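Local coordinates for protein histone-lysine N-methyltransferase family member SUVH9 (Arabidopsis thaliana, PDB 4NJ5) that takes part in gene silencing, may bind methylated DNA and recruit RNA polymerase V to chromatin, and lacks methyltransferase activity of its own, at residues H15-R20 with A419-W424; F253-G258 with Y279-Q284. All coordinates share one frame; numbering follows the deposited sequence.

Contact 1: H15-R20 with A419-W424; sequences HVRKTR and ARWEDW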
loop_
_atom_site.group_PDB
_atom_site.type_symbol
_atom_site.label_atom_id
_atom_site.label_comp_id
_atom_site.label_asym_id
_atom_site.label_seq_id
_atom_site.Cartn_x
_atom_site.Cartn_y
_atom_site.Cartn_z
ATOM N N HIS A 15 3.218 0.830 -16.463
ATOM C CA HIS A 15 4.388 1.689 -16.292
ATOM C C HIS A 15 4.414 2.311 -14.895
ATOM O O HIS A 15 5.451 2.290 -14.218
ATOM C CB HIS A 15 4.462 2.788 -17.357
ATOM C CG HIS A 15 5.582 3.758 -17.129
ATOM N ND1 HIS A 15 6.900 3.443 -17.372
ATOM C CD2 HIS A 15 5.579 5.026 -16.651
ATOM C CE1 HIS A 15 7.664 4.480 -17.068
ATOM N NE2 HIS A 15 6.886 5.451 -16.628
ATOM N N VAL A 16 3.276 2.854 -14.466
ATOM C CA VAL A 16 3.183 3.440 -13.126
ATOM C C VAL A 16 3.484 2.408 -12.041
ATOM O O VAL A 16 4.176 2.704 -11.061
ATOM C CB VAL A 16 1.795 4.067 -12.865
ATOM C CG1 VAL A 16 1.588 4.330 -11.380
ATOM C CG2 VAL A 16 1.635 5.345 -13.662
ATOM N N ARG A 17 2.968 1.196 -12.226
ATOM C CA ARG A 17 3.217 0.108 -11.286
ATOM C C ARG A 17 4.722 -0.131 -11.112
ATOM O O ARG A 17 5.248 -0.113 -9.986
ATOM C CB ARG A 17 2.515 -1.164 -11.766
ATOM C CG ARG A 17 2.463 -2.280 -10.745
ATOM C CD ARG A 17 1.575 -3.425 -11.222
ATOM N NE ARG A 17 2.162 -4.179 -12.326
ATOM C CZ ARG A 17 3.029 -5.175 -12.168
ATOM N NH1 ARG A 17 3.415 -5.530 -10.951
ATOM N NH2 ARG A 17 3.513 -5.814 -13.226
ATOM N N LYS A 18 5.413 -0.328 -12.232
ATOM C CA LYS A 18 6.864 -0.522 -12.210
ATOM C C LYS A 18 7.605 0.655 -11.562
ATOM O O LYS A 18 8.562 0.466 -10.794
ATOM C CB LYS A 18 7.397 -0.759 -13.626
ATOM C CG LYS A 18 7.029 -2.111 -14.219
ATOM C CD LYS A 18 7.742 -3.237 -13.489
ATOM C CE LYS A 18 7.329 -4.601 -14.025
ATOM N NZ LYS A 18 7.672 -4.773 -15.466
ATOM N N THR A 19 7.158 1.869 -11.868
ATOM C CA THR A 19 7.795 3.052 -11.312
ATOM C C THR A 19 7.685 3.061 -9.793
ATOM O O THR A 19 8.668 3.320 -9.093
ATOM C CB THR A 19 7.194 4.358 -11.870
ATOM O OG1 THR A 19 7.276 4.357 -13.301
ATOM C CG2 THR A 19 7.954 5.559 -11.323
ATOM N N ARG A 20 6.493 2.772 -9.284
ATOM C CA ARG A 20 6.282 2.780 -7.842
ATOM C C ARG A 20 7.089 1.681 -7.156
ATOM O O ARG A 20 7.637 1.887 -6.063
ATOM C CB ARG A 20 4.792 2.688 -7.500
ATOM C CG ARG A 20 3.995 3.909 -7.959
ATOM C CD ARG A 20 2.686 4.069 -7.199
ATOM N NE ARG A 20 2.900 4.411 -5.793
ATOM C CZ ARG A 20 1.934 4.791 -4.962
ATOM N NH1 ARG A 20 0.683 4.889 -5.395
ATOM N NH2 ARG A 20 2.218 5.083 -3.700
ATOM N N ALA A 419 4.248 -13.941 -9.538
ATOM C CA ALA A 419 5.203 -13.627 -10.597
ATOM C C ALA A 419 5.040 -12.214 -11.143
ATOM O O ALA A 419 5.975 -11.654 -11.718
ATOM C CB ALA A 419 5.109 -14.652 -11.721
ATOM N N ARG A 420 3.855 -11.644 -10.959
ATOM C CA ARG A 420 3.587 -10.277 -11.399
ATOM C C ARG A 420 4.490 -9.262 -10.695
ATOM O O ARG A 420 4.851 -8.231 -11.266
ATOM C CB ARG A 420 2.110 -9.927 -11.182
ATOM C CG ARG A 420 1.829 -8.437 -11.081
ATOM C CD ARG A 420 0.608 -8.035 -11.883
ATOM N NE ARG A 420 -0.435 -7.463 -11.039
ATOM C CZ ARG A 420 -1.210 -6.447 -11.398
ATOM N NH1 ARG A 420 -2.136 -5.992 -10.567
ATOM N NH2 ARG A 420 -1.061 -5.884 -12.587
ATOM N N TRP A 421 4.870 -9.568 -9.460
ATOM C CA TRP A 421 5.617 -8.623 -8.644
ATOM C C TRP A 421 7.035 -9.097 -8.348
ATOM O O TRP A 421 7.601 -8.751 -7.313
ATOM C CB TRP A 421 4.868 -8.368 -7.335
ATOM C CG TRP A 421 3.438 -8.007 -7.536
ATOM C CD1 TRP A 421 2.383 -8.866 -7.636
ATOM C CD2 TRP A 421 2.897 -6.689 -7.681
ATOM N NE1 TRP A 421 1.217 -8.164 -7.823
ATOM C CE2 TRP A 421 1.504 -6.824 -7.856
ATOM C CE3 TRP A 421 3.453 -5.405 -7.672
ATOM C CZ2 TRP A 421 0.661 -5.729 -8.021
ATOM C CZ3 TRP A 421 2.615 -4.319 -7.838
ATOM C CH2 TRP A 421 1.235 -4.487 -8.009
ATOM N N GLU A 422 7.614 -9.878 -9.251
ATOM C CA GLU A 422 8.960 -10.396 -9.022
ATOM C C GLU A 422 10.054 -9.329 -9.110
ATOM O O GLU A 422 11.173 -9.542 -8.652
ATOM C CB GLU A 422 9.251 -11.603 -9.925
ATOM C CG GLU A 422 8.563 -12.879 -9.455
ATOM C CD GLU A 422 8.865 -14.084 -10.324
ATOM O OE1 GLU A 422 9.654 -13.952 -11.280
ATOM O OE2 GLU A 422 8.309 -15.169 -10.050
ATOM N N ASP A 423 9.718 -8.184 -9.692
ATOM C CA ASP A 423 10.662 -7.072 -9.789
ATOM C C ASP A 423 10.733 -6.255 -8.499
ATOM O O ASP A 423 11.447 -5.259 -8.421
ATOM C CB ASP A 423 10.315 -6.161 -10.968
ATOM C CG ASP A 423 10.579 -6.820 -12.304
ATOM O OD1 ASP A 423 11.345 -7.813 -12.344
ATOM O OD2 ASP A 423 10.035 -6.339 -13.320
ATOM N N TRP A 424 9.980 -6.678 -7.490
ATOM C CA TRP A 424 10.010 -6.035 -6.178
ATOM C C TRP A 424 11.395 -6.185 -5.549
ATOM O O TRP A 424 11.911 -7.294 -5.412
ATOM C CB TRP A 424 8.929 -6.640 -5.280
ATOM C CG TRP A 424 8.903 -6.108 -3.888
ATOM C CD1 TRP A 424 9.137 -6.808 -2.741
ATOM C CD2 TRP A 424 8.626 -4.760 -3.488
ATOM N NE1 TRP A 424 9.022 -5.980 -1.649
ATOM C CE2 TRP A 424 8.708 -4.718 -2.081
ATOM C CE3 TRP A 424 8.315 -3.587 -4.182
ATOM C CZ2 TRP A 424 8.492 -3.547 -1.353
ATOM C CZ3 TRP A 424 8.101 -2.426 -3.460
ATOM C CH2 TRP A 424 8.191 -2.415 -2.060
HETATM O O HOH W 1 9.104 -6.993 -15.583
#

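Contact 2: F253-G258 with Y279-Q284; sequences FDISNG and YEYLAQ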
loop_
_atom_site.group_PDB
_atom_site.type_symbol
_atom_site.label_atom_id
_atom_site.label_comp_id
_atom_site.label_asym_id
_atom_site.label_seq_id
_atom_site.Cartn_x
_atom_site.Cartn_y
_atom_site.Cartn_z
ATOM N N PHE A 253 -19.337 -8.151 13.747
ATOM C CA PHE A 253 -18.144 -7.306 13.719
ATOM C C PHE A 253 -16.844 -8.053 14.015
ATOM O O PHE A 253 -15.764 -7.461 14.005
ATOM C CB PHE A 253 -18.300 -6.099 14.646
ATOM C CG PHE A 253 -19.037 -4.951 14.020
ATOM C CD1 PHE A 253 -18.519 -4.309 12.906
ATOM C CD2 PHE A 253 -20.242 -4.511 14.544
ATOM C CE1 PHE A 253 -19.192 -3.252 12.323
ATOM C CE2 PHE A 253 -20.920 -3.455 13.968
ATOM C CZ PHE A 253 -20.394 -2.825 12.855
ATOM N N ASP A 254 -16.952 -9.354 14.268
ATOM C CA ASP A 254 -15.778 -10.194 14.481
ATOM C C ASP A 254 -16.109 -11.672 14.272
ATOM O O ASP A 254 -16.570 -12.340 15.199
ATOM C CB ASP A 254 -15.204 -9.975 15.886
ATOM C CG ASP A 254 -13.863 -10.651 16.078
ATOM O OD1 ASP A 254 -13.232 -10.998 15.057
ATOM O OD2 ASP A 254 -13.436 -10.827 17.240
ATOM N N ILE A 255 -15.891 -12.175 13.055
ATOM C CA ILE A 255 -16.122 -13.586 12.745
ATOM C C ILE A 255 -14.927 -14.383 13.214
ATOM O O ILE A 255 -15.027 -15.577 13.482
ATOM C CB ILE A 255 -16.325 -13.825 11.242
ATOM C CG1 ILE A 255 -15.060 -13.450 10.470
ATOM C CG2 ILE A 255 -17.517 -13.056 10.743
ATOM C CD1 ILE A 255 -15.094 -13.887 9.014
ATOM N N SER A 256 -13.786 -13.711 13.316
ATOM C CA SER A 256 -12.632 -14.284 13.996
ATOM C C SER A 256 -13.067 -14.665 15.374
ATOM O O SER A 256 -12.569 -15.591 15.979
ATOM C CB SER A 256 -11.501 -13.278 14.060
ATOM O OG SER A 256 -11.230 -12.943 15.396
ATOM N N ASN A 257 -13.993 -13.883 15.886
ATOM C CA ASN A 257 -14.666 -14.222 17.134
ATOM C C ASN A 257 -13.640 -14.258 18.256
ATOM O O ASN A 257 -13.536 -15.226 19.030
ATOM C CB ASN A 257 -15.435 -15.563 17.004
ATOM C CG ASN A 257 -16.771 -15.539 17.673
ATOM O OD1 ASN A 257 -17.810 -15.405 17.014
ATOM N ND2 ASN A 257 -16.764 -15.633 18.998
ATOM N N GLY A 258 -12.882 -13.162 18.319
ATOM C CA GLY A 258 -11.834 -12.963 19.316
ATOM C C GLY A 258 -10.617 -13.875 19.156
ATOM O O GLY A 258 -9.685 -13.846 19.988
ATOM N N TYR A 279 -18.479 -21.308 9.108
ATOM C CA TYR A 279 -17.185 -21.969 9.236
ATOM C C TYR A 279 -16.720 -21.811 10.675
ATOM O O TYR A 279 -17.154 -20.894 11.377
ATOM C CB TYR A 279 -16.135 -21.353 8.307
ATOM C CG TYR A 279 -16.457 -21.458 6.835
ATOM C CD1 TYR A 279 -16.097 -22.581 6.102
ATOM C CD2 TYR A 279 -17.102 -20.421 6.174
ATOM C CE1 TYR A 279 -16.387 -22.673 4.751
ATOM C CE2 TYR A 279 -17.394 -20.504 4.830
ATOM C CZ TYR A 279 -17.035 -21.631 4.122
ATOM O OH TYR A 279 -17.330 -21.712 2.780
ATOM N N GLU A 280 -15.839 -22.697 11.119
ATOM C CA GLU A 280 -15.157 -22.483 12.382
ATOM C C GLU A 280 -13.910 -21.674 12.075
ATOM O O GLU A 280 -13.066 -22.101 11.285
ATOM C CB GLU A 280 -14.782 -23.809 13.039
ATOM C CG GLU A 280 -13.865 -23.653 14.239
ATOM C CD GLU A 280 -13.491 -24.977 14.866
ATOM O OE1 GLU A 280 -14.324 -25.908 14.848
ATOM O OE2 GLU A 280 -12.356 -25.085 15.373
ATOM N N TYR A 281 -13.800 -20.499 12.682
ATOM C CA TYR A 281 -12.663 -19.632 12.421
ATOM C C TYR A 281 -11.375 -20.238 12.966
ATOM O O TYR A 281 -11.337 -20.733 14.092
ATOM C CB TYR A 281 -12.879 -18.233 13.001
ATOM C CG TYR A 281 -11.922 -17.219 12.422
ATOM C CD1 TYR A 281 -12.287 -16.433 11.338
ATOM C CD2 TYR A 281 -10.642 -17.067 12.942
ATOM C CE1 TYR A 281 -11.410 -15.514 10.799
ATOM C CE2 TYR A 281 -9.759 -16.154 12.410
ATOM C CZ TYR A 281 -10.147 -15.380 11.338
ATOM O OH TYR A 281 -9.266 -14.468 10.802
ATOM N N LEU A 282 -10.325 -20.190 12.154
ATOM C CA LEU A 282 -9.033 -20.747 12.525
ATOM C C LEU A 282 -7.929 -19.774 12.126
ATOM O O LEU A 282 -7.667 -19.575 10.941
ATOM C CB LEU A 282 -8.830 -22.097 11.839
ATOM C CG LEU A 282 -7.499 -22.796 12.108
ATOM C CD1 LEU A 282 -7.321 -23.084 13.596
ATOM C CD2 LEU A 282 -7.384 -24.070 11.285
ATOM N N ALA A 283 -7.282 -19.173 13.120
ATOM C CA ALA A 283 -6.375 -18.054 12.876
ATOM C C ALA A 283 -5.029 -18.481 12.298
ATOM O O ALA A 283 -4.371 -17.707 11.606
ATOM C CB ALA A 283 -6.178 -17.241 14.148
ATOM N N GLN A 284 -4.621 -19.708 12.591
ATOM C CA GLN A 284 -3.356 -20.228 12.089
ATOM C C GLN A 284 -3.573 -21.605 11.481
ATOM O O GLN A 284 -4.399 -22.374 11.965
ATOM C CB GLN A 284 -2.325 -20.317 13.216
ATOM C CG GLN A 284 -2.042 -19.001 13.919
ATOM C CD GLN A 284 -0.864 -19.101 14.866
ATOM O OE1 GLN A 284 0.283 -19.250 14.436
ATOM N NE2 GLN A 284 -1.140 -19.035 16.164
#

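Contact 1: H15-R20 with A419-W424
R17, on the long N-terminal helix 8-35, lays its guanidinium against R420 and W421, where a type I beta turn (W421-W424) begins in a SET-domain loop. The group stands almost upright on the indole, the two planes 83° apart, with NH1 3.3 Å from W421 CE3. This is a cation-pi contact made by an edge: R17 CZ is 4.5 Å from the centroid of the six-membered ring, over its face. R17 CG and CD run across W421 CZ3 and CH2; the bend at chi3 (71°) lifts NE off the indole, and the turn at chi4 (85°) brings NH1 back down over it. R17 NH1 also donates to R420 O at 3.1 Å, in its own guanidinium plane but well above that of the carbonyl; NH2 adds a weak second bond. The R420 chain lies over one guanidinium face, CG 3.6 Å from R17 CZ. K18 and D423 form a salt bridge, NZ to OD2 3.6 Å, bridged from one side by a water 2.6 Å from K18 NZ and 2.5 Å from D423 OD2. R17 NH2 has a salt bridge to E14 and R420 NH2 one to D466, which probably offsets the like charges. W421 NE1, in turn, hydrogen-bonds to P467 O.

Contact 2: F253-G258 with Y279-Q284
Y281 OH, at the far end of the ring that covers S256, is gripped by two groups: E260 OE2 and the backbone N of V457. The ring closes over the long loop between antiparallel strands 250-252 and 264-267, a beta-hairpin in the pre-SET region. S256 presents its backbone: CA sits over the middle of the ring, 3.3 Å from the centroid and 10° off the normal, a well-centred CH-pi contact. S256 CB reaches on toward the phenol end, 3.7 Å from Y281 CZ. With CG anti to the backbone N (chi1 -164°), the ring is carried out from strand 280-281 to lie flat against the loop. At its root, I255 O comes within 3.4 Å of Y281 CB, while I255 crosses the Y281 side chain at about a right angle, CG1 4.2 Å from Y281 CD1, and also packs on V264, L266 and L277. Replacing Y281 with an alanine would probably leave E260 and V457 N without their shared hydroxyl and open a gap over S256. On either side of Y281, the backbones of E280 and L282 hydrogen-bond to those of K453 and R455, joining strand 280-281 to the parallel strand 454-455. Within the loop, the D254 carboxylate braces the turn: OD1 takes S256 OG at 2.8 Å and also the N-H of V264, and OD2 takes G258 N at 2.6 Å from above the carboxylate plane.

How the contacts relate
The two contacts share no secondary-structure element and never touch, their centres about 33 Å apart. Contact 1 joins pieces 399 residues apart in sequence, the N-terminal helix and a SET-domain loop; contact 2 lies farther from the centre of the chain and joins neighbouring pieces of the pre-SET region. Yet the outlying one is the more deeply buried: all three of its touching residues are enclosed, against two of five in contact 1. Chemistry follows suit. Contact 1 sets an arginine against a backbone carbonyl and an indole, beside a water-bridged salt bridge, whereas contact 2 has no hydrogen bond between its segments and rests on a tyrosine face over a backbone CA.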